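Local atomic coordinates of acetolactate synthase isozyme 1 large subunit (Escherichia coli, PDB entry 6LPI), a protein that forms the large subunit of an acetohydroxy-acid synthase, a thiamine diphosphate-dependent enzyme whose chain also holds flavin-adenine dinucleotide and a magnesium ion. Residues Pro35-Tyr43 with Ile170-Val178; Leu273-Ala284 with Gln296-Asp307. All coordinates share one frame; numbering follows the deposited sequence.

Contact 1. Residues Pro35-Tyr43 with Ile170-Val178; sequences PGGSILPVY and IPKDVQTAV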
loop_
_atom_site.group_PDB
_atom_site.type_symbol
_atom_site.label_atom_id
_atom_site.label_comp_id
_atom_site.label_asym_id
_atom_site.label_seq_id
_atom_site.Cartn_x
_atom_site.Cartn_y
_atom_site.Cartn_z
ATOM N N PRO B 35 9.820 18.001 -15.124
ATOM C CA PRO B 35 10.953 18.870 -14.833
ATOM C C PRO B 35 10.516 20.230 -14.314
ATOM O O PRO B 35 9.417 20.715 -14.585
ATOM C CB PRO B 35 11.646 18.994 -16.188
ATOM C CG PRO B 35 10.541 18.855 -17.157
ATOM C CD PRO B 35 9.622 17.824 -16.569
ATOM N N GLY B 36 11.412 20.834 -13.539
ATOM C CA GLY B 36 11.291 22.195 -13.050
ATOM C C GLY B 36 12.672 22.690 -12.687
ATOM O O GLY B 36 13.630 21.915 -12.624
ATOM N N GLY B 37 12.756 23.993 -12.410
ATOM C CA GLY B 37 14.040 24.645 -12.233
ATOM C C GLY B 37 15.003 23.878 -11.353
ATOM O O GLY B 37 16.072 23.454 -11.815
ATOM N N SER B 38 14.581 23.602 -10.115
ATOM C CA SER B 38 15.463 23.046 -9.091
ATOM C C SER B 38 15.871 21.606 -9.364
ATOM O O SER B 38 16.770 21.110 -8.675
ATOM C CB SER B 38 14.795 23.133 -7.721
ATOM O OG SER B 38 13.407 22.853 -7.829
ATOM N N ILE B 39 15.243 20.922 -10.323
ATOM C CA ILE B 39 15.648 19.570 -10.690
ATOM C C ILE B 39 16.224 19.505 -12.099
ATOM O O ILE B 39 16.522 18.398 -12.589
ATOM C CB ILE B 39 14.495 18.560 -10.499
ATOM C CG1 ILE B 39 15.021 17.128 -10.403
ATOM C CG2 ILE B 39 13.483 18.647 -11.630
ATOM C CD1 ILE B 39 16.041 16.929 -9.349
ATOM N N LEU B 40 16.370 20.645 -12.783
ATOM C CA LEU B 40 16.854 20.604 -14.164
ATOM C C LEU B 40 18.249 20.006 -14.337
ATOM O O LEU B 40 18.493 19.417 -15.407
ATOM C CB LEU B 40 16.831 22.000 -14.793
ATOM C CG LEU B 40 15.452 22.533 -15.165
ATOM C CD1 LEU B 40 15.569 23.743 -16.111
ATOM C CD2 LEU B 40 14.574 21.424 -15.756
ATOM N N PRO B 41 19.196 20.144 -13.397
ATOM C CA PRO B 41 20.483 19.437 -13.571
ATOM C C PRO B 41 20.345 17.925 -13.730
ATOM O O PRO B 41 20.941 17.353 -14.652
ATOM C CB PRO B 41 21.255 19.826 -12.308
ATOM C CG PRO B 41 20.720 21.153 -11.954
ATOM C CD PRO B 41 19.254 21.090 -12.267
ATOM N N VAL B 42 19.574 17.257 -12.864
ATOM C CA VAL B 42 19.414 15.811 -13.009
ATOM C C VAL B 42 18.838 15.496 -14.381
ATOM O O VAL B 42 19.322 14.600 -15.091
ATOM C CB VAL B 42 18.544 15.243 -11.871
ATOM C CG1 VAL B 42 18.386 13.744 -12.003
ATOM C CG2 VAL B 42 19.186 15.553 -10.547
ATOM N N TYR B 43 17.831 16.265 -14.798
ATOM C CA TYR B 43 17.268 16.070 -16.121
ATOM C C TYR B 43 18.343 16.198 -17.198
ATOM O O TYR B 43 18.389 15.393 -18.140
ATOM C CB TYR B 43 16.112 17.045 -16.332
ATOM C CG TYR B 43 14.807 16.457 -15.867
ATOM C CD1 TYR B 43 14.390 16.571 -14.536
ATOM C CD2 TYR B 43 14.002 15.739 -16.736
ATOM C CE1 TYR B 43 13.187 15.995 -14.101
ATOM C CE2 TYR B 43 12.797 15.176 -16.306
ATOM C CZ TYR B 43 12.397 15.313 -14.998
ATOM O OH TYR B 43 11.219 14.737 -14.586
ATOM N N ILE B 170 17.046 16.906 -2.953
ATOM C CA ILE B 170 18.437 17.182 -3.310
ATOM C C ILE B 170 18.573 18.620 -3.796
ATOM O O ILE B 170 18.043 18.980 -4.865
ATOM C CB ILE B 170 18.957 16.206 -4.381
ATOM C CG1 ILE B 170 18.605 14.768 -4.032
ATOM C CG2 ILE B 170 20.466 16.292 -4.492
ATOM C CD1 ILE B 170 18.764 13.817 -5.210
ATOM N N PRO B 171 19.243 19.475 -3.026
ATOM C CA PRO B 171 19.436 20.858 -3.454
ATOM C C PRO B 171 20.179 20.948 -4.779
ATOM O O PRO B 171 21.104 20.181 -5.064
ATOM C CB PRO B 171 20.248 21.469 -2.313
ATOM C CG PRO B 171 19.851 20.685 -1.132
ATOM C CD PRO B 171 19.613 19.289 -1.618
ATOM N N LYS B 172 19.726 21.893 -5.601
ATOM C CA LYS B 172 20.290 22.106 -6.926
ATOM C C LYS B 172 21.805 22.294 -6.874
ATOM O O LYS B 172 22.518 21.868 -7.788
ATOM C CB LYS B 172 19.591 23.304 -7.567
ATOM C CG LYS B 172 20.080 23.710 -8.921
ATOM C CD LYS B 172 19.286 24.915 -9.391
ATOM C CE LYS B 172 19.777 25.376 -10.749
ATOM N NZ LYS B 172 18.795 26.261 -11.424
ATOM N N ASP B 173 22.323 22.956 -5.830
ATOM C CA ASP B 173 23.769 23.170 -5.783
ATOM C C ASP B 173 24.522 21.899 -5.424
ATOM O O ASP B 173 25.728 21.817 -5.674
ATOM C CB ASP B 173 24.145 24.314 -4.828
ATOM C CG ASP B 173 23.781 24.041 -3.377
ATOM O OD1 ASP B 173 22.719 23.438 -3.111
ATOM O OD2 ASP B 173 24.558 24.456 -2.490
ATOM N N VAL B 174 23.843 20.901 -4.859
ATOM C CA VAL B 174 24.462 19.592 -4.715
ATOM C C VAL B 174 24.474 18.840 -6.038
ATOM O O VAL B 174 25.450 18.158 -6.362
ATOM C CB VAL B 174 23.762 18.794 -3.612
ATOM C CG1 VAL B 174 24.225 17.341 -3.654
ATOM C CG2 VAL B 174 24.114 19.419 -2.294
ATOM N N GLN B 175 23.406 18.967 -6.824
ATOM C CA GLN B 175 23.351 18.315 -8.130
ATOM C C GLN B 175 24.423 18.819 -9.094
ATOM O O GLN B 175 24.907 18.044 -9.926
ATOM C CB GLN B 175 21.976 18.514 -8.751
ATOM C CG GLN B 175 20.856 18.179 -7.813
ATOM C CD GLN B 175 19.517 18.525 -8.388
ATOM O OE1 GLN B 175 19.332 18.499 -9.609
ATOM N NE2 GLN B 175 18.566 18.852 -7.521
ATOM N N THR B 176 24.814 20.099 -9.007
ATOM C CA THR B 176 25.751 20.648 -9.984
ATOM C C THR B 176 27.175 20.715 -9.464
ATOM O O THR B 176 28.080 21.074 -10.224
ATOM C CB THR B 176 25.343 22.072 -10.396
ATOM O OG1 THR B 176 25.127 22.865 -9.230
ATOM C CG2 THR B 176 24.040 22.032 -11.219
ATOM N N ALA B 177 27.391 20.343 -8.207
ATOM C CA ALA B 177 28.714 20.094 -7.669
ATOM C C ALA B 177 29.372 18.913 -8.388
ATOM O O ALA B 177 28.734 18.162 -9.126
ATOM C CB ALA B 177 28.621 19.838 -6.164
ATOM N N VAL B 178 30.676 18.768 -8.180
ATOM C CA VAL B 178 31.431 17.635 -8.696
ATOM C C VAL B 178 32.178 16.976 -7.529
ATOM O O VAL B 178 32.547 17.632 -6.548
ATOM C CB VAL B 178 32.368 18.072 -9.847
ATOM C CG1 VAL B 178 33.142 19.324 -9.489
ATOM C CG2 VAL B 178 33.302 16.952 -10.276
#
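The junction lies in the N-terminal thiamine diphosphate-binding part of the chain, where S38, P41 and V42, at the 3-10 turn and first residues of helix 40-47, meet K172 and Q175 of helix 172-175 and T176 after them. Q175 carries most of the polar contact. With CG turned anti to the carbonyl carbon (chi1 -49°) and the rest of the chain extended, its amide reaches across to the turn. The firmer bond of NE2 stays within 170-178: it runs 2.7 Å to I170 O, whose oxygen lies almost in the amide plane of Q175, although NE2 stands 41° out of the I170 carbonyl plane. NE2 makes a weak hydrogen bond to S38 O at 3.1 Å, while OE1 weakly accepts from V42 N at 3.5 Å. The amide thus spans from the 3-10 segment to the first turn of helix 40-47.

The P41 ring packs against the Q175 amide, crossing that side chain at about a right angle, with P41 CB 3.6 Å from Q175 OE1. The apolar touches are P41 CG with T176 CG2, at 3.5 Å, and with K172 CG, at 4.0 Å, where the extended K172 chain runs past the ring. T176 OG1 bonds back to K172 O at 3.1 Å, a rotation that presents its methyl to the proline.

Strands 78-82 and 105-111 lie between 30-33 and 166-171 in the sheet; V42 packs on M81 of strand 78-82 and on A16 and I19 of helix 15-25, which I170 also touches, while S38 OG bonds to S84 N.

Contact 2. Residues Leu273-Ala284 with Gln296-Asp307; sequences LQEADLLIVLGA and QFCPNAKIIHVD. With FAD (flavin-adenine dinucleotide), chain I.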
loop_
_atom_site.group_PDB
_atom_site.type_symbol
_atom_site.label_atom_id
_atom_site.label_comp_id
_atom_site.label_asym_id
_atom_site.label_seq_id
_atom_site.Cartn_x
_atom_site.Cartn_y
_atom_site.Cartn_z
ATOM N N LEU B 273 -16.287 -16.714 9.756
ATOM C CA LEU B 273 -15.139 -16.378 10.596
ATOM C C LEU B 273 -15.494 -16.389 12.078
ATOM O O LEU B 273 -14.669 -16.779 12.916
ATOM C CB LEU B 273 -14.572 -15.025 10.183
ATOM C CG LEU B 273 -13.640 -15.112 8.969
ATOM C CD1 LEU B 273 -13.676 -13.863 8.129
ATOM C CD2 LEU B 273 -12.230 -15.335 9.426
ATOM N N GLN B 274 -16.730 -16.015 12.411
ATOM C CA GLN B 274 -17.195 -16.007 13.792
ATOM C C GLN B 274 -17.311 -17.405 14.380
ATOM O O GLN B 274 -17.420 -17.542 15.602
ATOM C CB GLN B 274 -18.537 -15.269 13.858
ATOM C CG GLN B 274 -18.409 -13.798 13.549
ATOM C CD GLN B 274 -17.869 -13.035 14.740
ATOM O OE1 GLN B 274 -16.728 -12.565 14.743
ATOM N NE2 GLN B 274 -18.715 -12.855 15.737
ATOM N N GLU B 275 -17.318 -18.430 13.536
ATOM C CA GLU B 275 -17.274 -19.824 13.952
ATOM C C GLU B 275 -15.850 -20.338 14.151
ATOM O O GLU B 275 -15.672 -21.427 14.703
ATOM C CB GLU B 275 -17.974 -20.716 12.910
ATOM C CG GLU B 275 -19.376 -20.312 12.498
ATOM C CD GLU B 275 -20.426 -20.622 13.536
ATOM O OE1 GLU B 275 -21.575 -20.147 13.372
ATOM O OE2 GLU B 275 -20.136 -21.392 14.471
ATOM N N ALA B 276 -14.837 -19.599 13.712
ATOM C CA ALA B 276 -13.469 -20.090 13.826
ATOM C C ALA B 276 -13.003 -20.194 15.280
ATOM O O ALA B 276 -13.316 -19.336 16.114
ATOM C CB ALA B 276 -12.523 -19.175 13.059
ATOM N N ASP B 277 -12.262 -21.271 15.587
ATOM C CA ASP B 277 -11.577 -21.406 16.870
ATOM C C ASP B 277 -10.086 -21.091 16.800
ATOM O O ASP B 277 -9.444 -20.999 17.847
ATOM C CB ASP B 277 -11.785 -22.813 17.466
ATOM C CG ASP B 277 -11.102 -23.937 16.662
ATOM O OD1 ASP B 277 -10.591 -23.687 15.553
ATOM O OD2 ASP B 277 -11.083 -25.092 17.166
ATOM N N LEU B 278 -9.527 -20.914 15.606
ATOM C CA LEU B 278 -8.157 -20.445 15.446
ATOM C C LEU B 278 -8.017 -19.779 14.089
ATOM O O LEU B 278 -8.456 -20.344 13.084
ATOM C CB LEU B 278 -7.158 -21.601 15.530
ATOM C CG LEU B 278 -5.749 -21.266 15.060
ATOM C CD1 LEU B 278 -4.937 -20.690 16.223
ATOM C CD2 LEU B 278 -5.118 -22.513 14.476
ATOM N N LEU B 279 -7.453 -18.582 14.044
ATOM C CA LEU B 279 -7.180 -17.956 12.759
ATOM C C LEU B 279 -5.683 -17.737 12.614
ATOM O O LEU B 279 -5.004 -17.332 13.567
ATOM C CB LEU B 279 -7.991 -16.683 12.473
ATOM C CG LEU B 279 -8.370 -15.481 13.274
ATOM C CD1 LEU B 279 -7.233 -14.558 13.231
ATOM C CD2 LEU B 279 -9.552 -14.847 12.600
ATOM N N ILE B 280 -5.179 -18.108 11.442
ATOM C CA ILE B 280 -3.783 -17.984 11.045
ATOM C C ILE B 280 -3.650 -16.740 10.185
ATOM O O ILE B 280 -4.132 -16.702 9.052
ATOM C CB ILE B 280 -3.306 -19.215 10.267
ATOM C CG1 ILE B 280 -3.757 -20.519 10.943
ATOM C CG2 ILE B 280 -1.830 -19.115 9.983
ATOM C CD1 ILE B 280 -4.894 -21.193 10.253
ATOM N N VAL B 281 -3.059 -15.696 10.730
ATOM C CA VAL B 281 -3.026 -14.402 10.069
ATOM C C VAL B 281 -1.630 -14.215 9.485
ATOM O O VAL B 281 -0.646 -14.074 10.222
ATOM C CB VAL B 281 -3.378 -13.277 11.047
ATOM C CG1 VAL B 281 -3.602 -11.973 10.293
ATOM C CG2 VAL B 281 -4.568 -13.679 11.853
ATOM N N LEU B 282 -1.541 -14.208 8.158
ATOM C CA LEU B 282 -0.284 -13.982 7.469
ATOM C C LEU B 282 -0.413 -12.719 6.648
ATOM O O LEU B 282 -1.305 -12.623 5.803
ATOM C CB LEU B 282 0.078 -15.155 6.577
ATOM C CG LEU B 282 -0.093 -16.501 7.245
ATOM C CD1 LEU B 282 0.146 -17.632 6.256
ATOM C CD2 LEU B 282 0.896 -16.566 8.384
ATOM N N GLY B 283 0.462 -11.754 6.904
ATOM C CA GLY B 283 0.516 -10.557 6.090
ATOM C C GLY B 283 -0.672 -9.629 6.204
ATOM O O GLY B 283 -0.804 -8.735 5.371
ATOM N N ALA B 284 -1.535 -9.795 7.204
ATOM C CA ALA B 284 -2.627 -8.861 7.438
ATOM C C ALA B 284 -2.374 -8.057 8.703
ATOM O O ALA B 284 -1.621 -8.476 9.588
ATOM C CB ALA B 284 -3.970 -9.586 7.558
ATOM N N GLN B 296 -15.317 -7.774 18.802
ATOM C CA GLN B 296 -16.355 -8.708 18.387
ATOM C C GLN B 296 -15.922 -9.535 17.188
ATOM O O GLN B 296 -16.751 -10.218 16.586
ATOM C CB GLN B 296 -17.655 -7.974 18.046
ATOM C CG GLN B 296 -18.062 -6.940 19.055
ATOM C CD GLN B 296 -18.580 -7.559 20.327
ATOM O OE1 GLN B 296 -18.483 -8.767 20.520
ATOM N NE2 GLN B 296 -19.163 -6.739 21.196
ATOM N N PHE B 297 -14.641 -9.550 16.867
ATOM C CA PHE B 297 -14.172 -10.212 15.661
ATOM C C PHE B 297 -13.503 -11.509 16.077
ATOM O O PHE B 297 -12.400 -11.498 16.631
ATOM C CB PHE B 297 -13.194 -9.352 14.865
ATOM C CG PHE B 297 -12.650 -10.063 13.670
ATOM C CD1 PHE B 297 -13.478 -10.335 12.583
ATOM C CD2 PHE B 297 -11.339 -10.494 13.630
ATOM C CE1 PHE B 297 -12.991 -11.012 11.475
ATOM C CE2 PHE B 297 -10.854 -11.199 12.527
ATOM C CZ PHE B 297 -11.678 -11.446 11.451
ATOM N N CYS B 298 -14.154 -12.612 15.777
ATOM C CA CYS B 298 -13.668 -13.929 16.148
ATOM C C CYS B 298 -13.298 -13.989 17.620
ATOM O O CYS B 298 -12.135 -14.257 17.943
ATOM C CB CYS B 298 -12.452 -14.299 15.298
ATOM S SG CYS B 298 -12.701 -14.022 13.509
ATOM N N PRO B 299 -14.267 -13.879 18.535
ATOM C CA PRO B 299 -13.890 -13.878 19.956
ATOM C C PRO B 299 -13.354 -15.223 20.398
ATOM O O PRO B 299 -12.348 -15.278 21.115
ATOM C CB PRO B 299 -15.202 -13.524 20.679
ATOM C CG PRO B 299 -16.110 -12.971 19.608
ATOM C CD PRO B 299 -15.714 -13.648 18.342
ATOM N N ASN B 300 -13.962 -16.318 19.950
ATOM C CA ASN B 300 -13.568 -17.642 20.405
ATOM C C ASN B 300 -12.387 -18.209 19.641
ATOM O O ASN B 300 -12.157 -19.423 19.680
ATOM C CB ASN B 300 -14.752 -18.597 20.318
ATOM C CG ASN B 300 -15.730 -18.341 21.399
ATOM O OD1 ASN B 300 -15.354 -17.826 22.456
ATOM N ND2 ASN B 300 -16.999 -18.665 21.158
ATOM N N ALA B 301 -11.572 -17.367 19.026
ATOM C CA ALA B 301 -10.491 -17.840 18.182
ATOM C C ALA B 301 -9.165 -17.469 18.816
ATOM O O ALA B 301 -8.956 -16.314 19.220
ATOM C CB ALA B 301 -10.570 -17.237 16.769
ATOM N N LYS B 302 -8.312 -18.468 18.970
ATOM C CA LYS B 302 -6.921 -18.202 19.254
ATOM C C LYS B 302 -6.286 -17.713 17.964
ATOM O O LYS B 302 -6.762 -18.015 16.868
ATOM C CB LYS B 302 -6.221 -19.443 19.796
ATOM C CG LYS B 302 -6.841 -19.957 21.071
ATOM C CD LYS B 302 -5.814 -20.382 22.074
ATOM C CE LYS B 302 -6.446 -20.477 23.444
ATOM N NZ LYS B 302 -7.096 -19.176 23.764
ATOM N N ILE B 303 -5.240 -16.913 18.087
ATOM C CA ILE B 303 -4.687 -16.245 16.924
ATOM C C ILE B 303 -3.207 -16.550 16.801
ATOM O O ILE B 303 -2.449 -16.456 17.780
ATOM C CB ILE B 303 -4.941 -14.726 16.974
ATOM C CG1 ILE B 303 -6.451 -14.459 16.844
ATOM C CG2 ILE B 303 -4.099 -14.002 15.920
ATOM C CD1 ILE B 303 -6.852 -13.015 16.960
ATOM N N ILE B 304 -2.800 -16.886 15.583
ATOM C CA ILE B 304 -1.403 -16.867 15.191
ATOM C C ILE B 304 -1.242 -15.723 14.198
ATOM O O ILE B 304 -2.074 -15.531 13.301
ATOM C CB ILE B 304 -0.962 -18.205 14.571
ATOM C CG1 ILE B 304 -1.620 -19.375 15.292
ATOM C CG2 ILE B 304 0.545 -18.338 14.611
ATOM C CD1 ILE B 304 -1.390 -20.706 14.598
ATOM N N HIS B 305 -0.175 -14.957 14.367
ATOM C CA HIS B 305 0.018 -13.751 13.589
ATOM C C HIS B 305 1.486 -13.701 13.185
ATOM O O HIS B 305 2.361 -13.602 14.055
ATOM C CB HIS B 305 -0.401 -12.526 14.423
ATOM C CG HIS B 305 -0.486 -11.249 13.640
ATOM N ND1 HIS B 305 -0.528 -10.010 14.242
ATOM C CD2 HIS B 305 -0.552 -11.017 12.308
ATOM C CE1 HIS B 305 -0.603 -9.070 13.319
ATOM N NE2 HIS B 305 -0.627 -9.656 12.137
ATOM N N VAL B 306 1.752 -13.715 11.877
ATOM C CA VAL B 306 3.107 -13.637 11.321
ATOM C C VAL B 306 3.199 -12.374 10.489
ATOM O O VAL B 306 2.517 -12.250 9.463
ATOM C CB VAL B 306 3.471 -14.851 10.446
ATOM C CG1 VAL B 306 4.952 -14.810 10.093
ATOM C CG2 VAL B 306 3.173 -16.143 11.173
ATOM N N ASP B 307 4.101 -11.477 10.881
ATOM C CA ASP B 307 4.198 -10.186 10.230
ATOM C C ASP B 307 5.647 -9.708 10.305
ATOM O O ASP B 307 6.329 -9.916 11.317
ATOM C CB ASP B 307 3.245 -9.195 10.910
ATOM C CG ASP B 307 2.853 -8.062 10.006
ATOM O OD1 ASP B 307 1.675 -8.063 9.563
ATOM O OD2 ASP B 307 3.713 -7.191 9.736
HETATM P PA FAD I . -1.751 -4.345 4.014
HETATM O O1A FAD I . -1.917 -4.657 2.578
HETATM O O2A FAD I . -1.341 -2.941 4.370
HETATM O O5B FAD I . -0.692 -5.435 4.447
HETATM C C5B FAD I . 0.617 -5.067 4.928
HETATM C C4B FAD I . 0.929 -5.955 6.102
HETATM O O4B FAD I . 1.707 -7.104 5.673
HETATM C C3B FAD I . 1.752 -5.289 7.200
HETATM O O3B FAD I . 1.300 -5.775 8.464
HETATM C C2B FAD I . 3.177 -5.707 6.818
HETATM O O2B FAD I . 4.118 -5.640 7.879
HETATM C C1B FAD I . 2.908 -7.150 6.418
HETATM N N9A FAD I . 3.940 -7.774 5.605
HETATM C C8A FAD I . 4.475 -7.316 4.431
HETATM N N7A FAD I . 5.381 -8.112 3.910
HETATM C C5A FAD I . 5.445 -9.168 4.807
HETATM C C6A FAD I . 6.223 -10.344 4.840
HETATM N N6A FAD I . 7.121 -10.669 3.908
HETATM N N1A FAD I . 6.050 -11.181 5.887
HETATM C C2A FAD I . 5.159 -10.860 6.829
HETATM N N3A FAD I . 4.367 -9.788 6.900
HETATM C C4A FAD I . 4.564 -8.972 5.857
HETATM N N1 FAD I . -10.397 -4.377 3.096
HETATM C C2 FAD I . -10.955 -5.555 3.491
HETATM O O2 FAD I . -10.267 -6.462 3.941
HETATM N N3 FAD I . -12.320 -5.749 3.375
HETATM C C4 FAD I . -13.228 -4.838 2.878
HETATM O O4 FAD I . -14.420 -5.126 2.820
HETATM C C4X FAD I . -12.625 -3.578 2.469
HETATM N N5 FAD I . -13.409 -2.641 1.979
HETATM C C5X FAD I . -12.821 -1.449 1.573
HETATM C C6 FAD I . -13.630 -0.443 1.041
HETATM C C7 FAD I . -13.080 0.763 0.608
HETATM C C7M FAD I . -13.978 1.836 0.054
HETATM C C8 FAD I . -11.695 0.974 0.716
HETATM C C8M FAD I . -11.073 2.277 0.274
HETATM C C9 FAD I . -10.887 -0.028 1.249
HETATM C C9A FAD I . -11.438 -1.227 1.685
HETATM N N10 FAD I . -10.640 -2.259 2.225
HETATM C C10 FAD I . -11.198 -3.445 2.622
HETATM C "C1'" FAD I . -9.193 -2.099 2.359
HETATM C "C2'" FAD I . -8.775 -1.695 3.765
HETATM O "O2'" FAD I . -8.897 -0.282 3.929
HETATM C "C3'" FAD I . -7.315 -2.085 3.990
HETATM O "O3'" FAD I . -6.501 -1.484 2.989
HETATM C "C4'" FAD I . -7.055 -3.587 3.982
HETATM O "O4'" FAD I . -8.153 -4.245 4.604
HETATM C "C5'" FAD I . -5.776 -3.951 4.696
HETATM O "O5'" FAD I . -5.360 -5.263 4.277
HETATM P P FAD I . -4.029 -5.875 4.798
HETATM O O1P FAD I . -4.231 -6.329 6.244
HETATM O O2P FAD I . -3.584 -6.784 3.896
HETATM O O3P FAD I . -3.098 -4.631 4.802
#
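L279 and I303 lie side by side and point the same way, with L279 CD1 3.7 Å from I303 CG1. The first torsion of L279 (chi1 43°) sets CG between the backbone N and the carbonyl carbon, and its other methyl, CD2, approaches the F297 ring obliquely at 3.9 Å from F297 CE2. C298 SG sits over the centre of one face of that ring and also touches L279 CD2, which lies roughly at right angles to the ring direction.

Before the strands, the Q274 chain bends at chi2 and brings OE1 to C298 N, a 2.8 Å bond with an N-H...O angle of 166°. On the face opposite L279, L278 crosses I304 obliquely (CD1 to CG1 3.7 Å), whereas L282 and V306 run alongside each other, L282 CD2 being 3.6 Å from V306 CG2.

These pairs sit on neighbouring strands, 278-282 and 302-307, of a beta-alpha-beta unit linked through helix 288-291. Their axes come within 4.8 Å and diverge by only 9°, and regular parallel bridges join L278-L282 to K302-V306, in a six-stranded Rossmann-like sheet. Helix 198-210 covers L278 and I280; helix 327-334 covers L282 and V306.

At the C-terminal ends, the H305 ring lies slantwise against V281, has V281 O in plane at its edge, and donates from NE2 to A284 O at 3.0 Å. D307 then meets flavin-adenine dinucleotide: its OD1 accepts from ribose O3B at 2.6 Å, whereas OD2 lies very close to O2B, a bond of doubtful length, and also accepts from D309 N.

How the contacts relate
The contacts hold different elements: contact 1 joins a turn and helix start to a short helix where the chain leaves interior strands 30-33 and 166-171 of the N-terminal sheet, contact 2 pairs two adjacent strands within the central sheet. Their centres are 51 Å apart, on opposite sides of the chain's centre. Contact 1, partly exposed, buries 323 Å² in all and crosses by one glutamine amide with weak bonds plus proline packing. Contact 2, mostly interior, buries 936 Å² and relies on repeated backbone bonds and aliphatic pairs. P35 of the thiamine diphosphate pocket takes no part in contact 1, whereas contact 2 includes G283, A284, V306 and D307 of the flavin-adenine dinucleotide pocket.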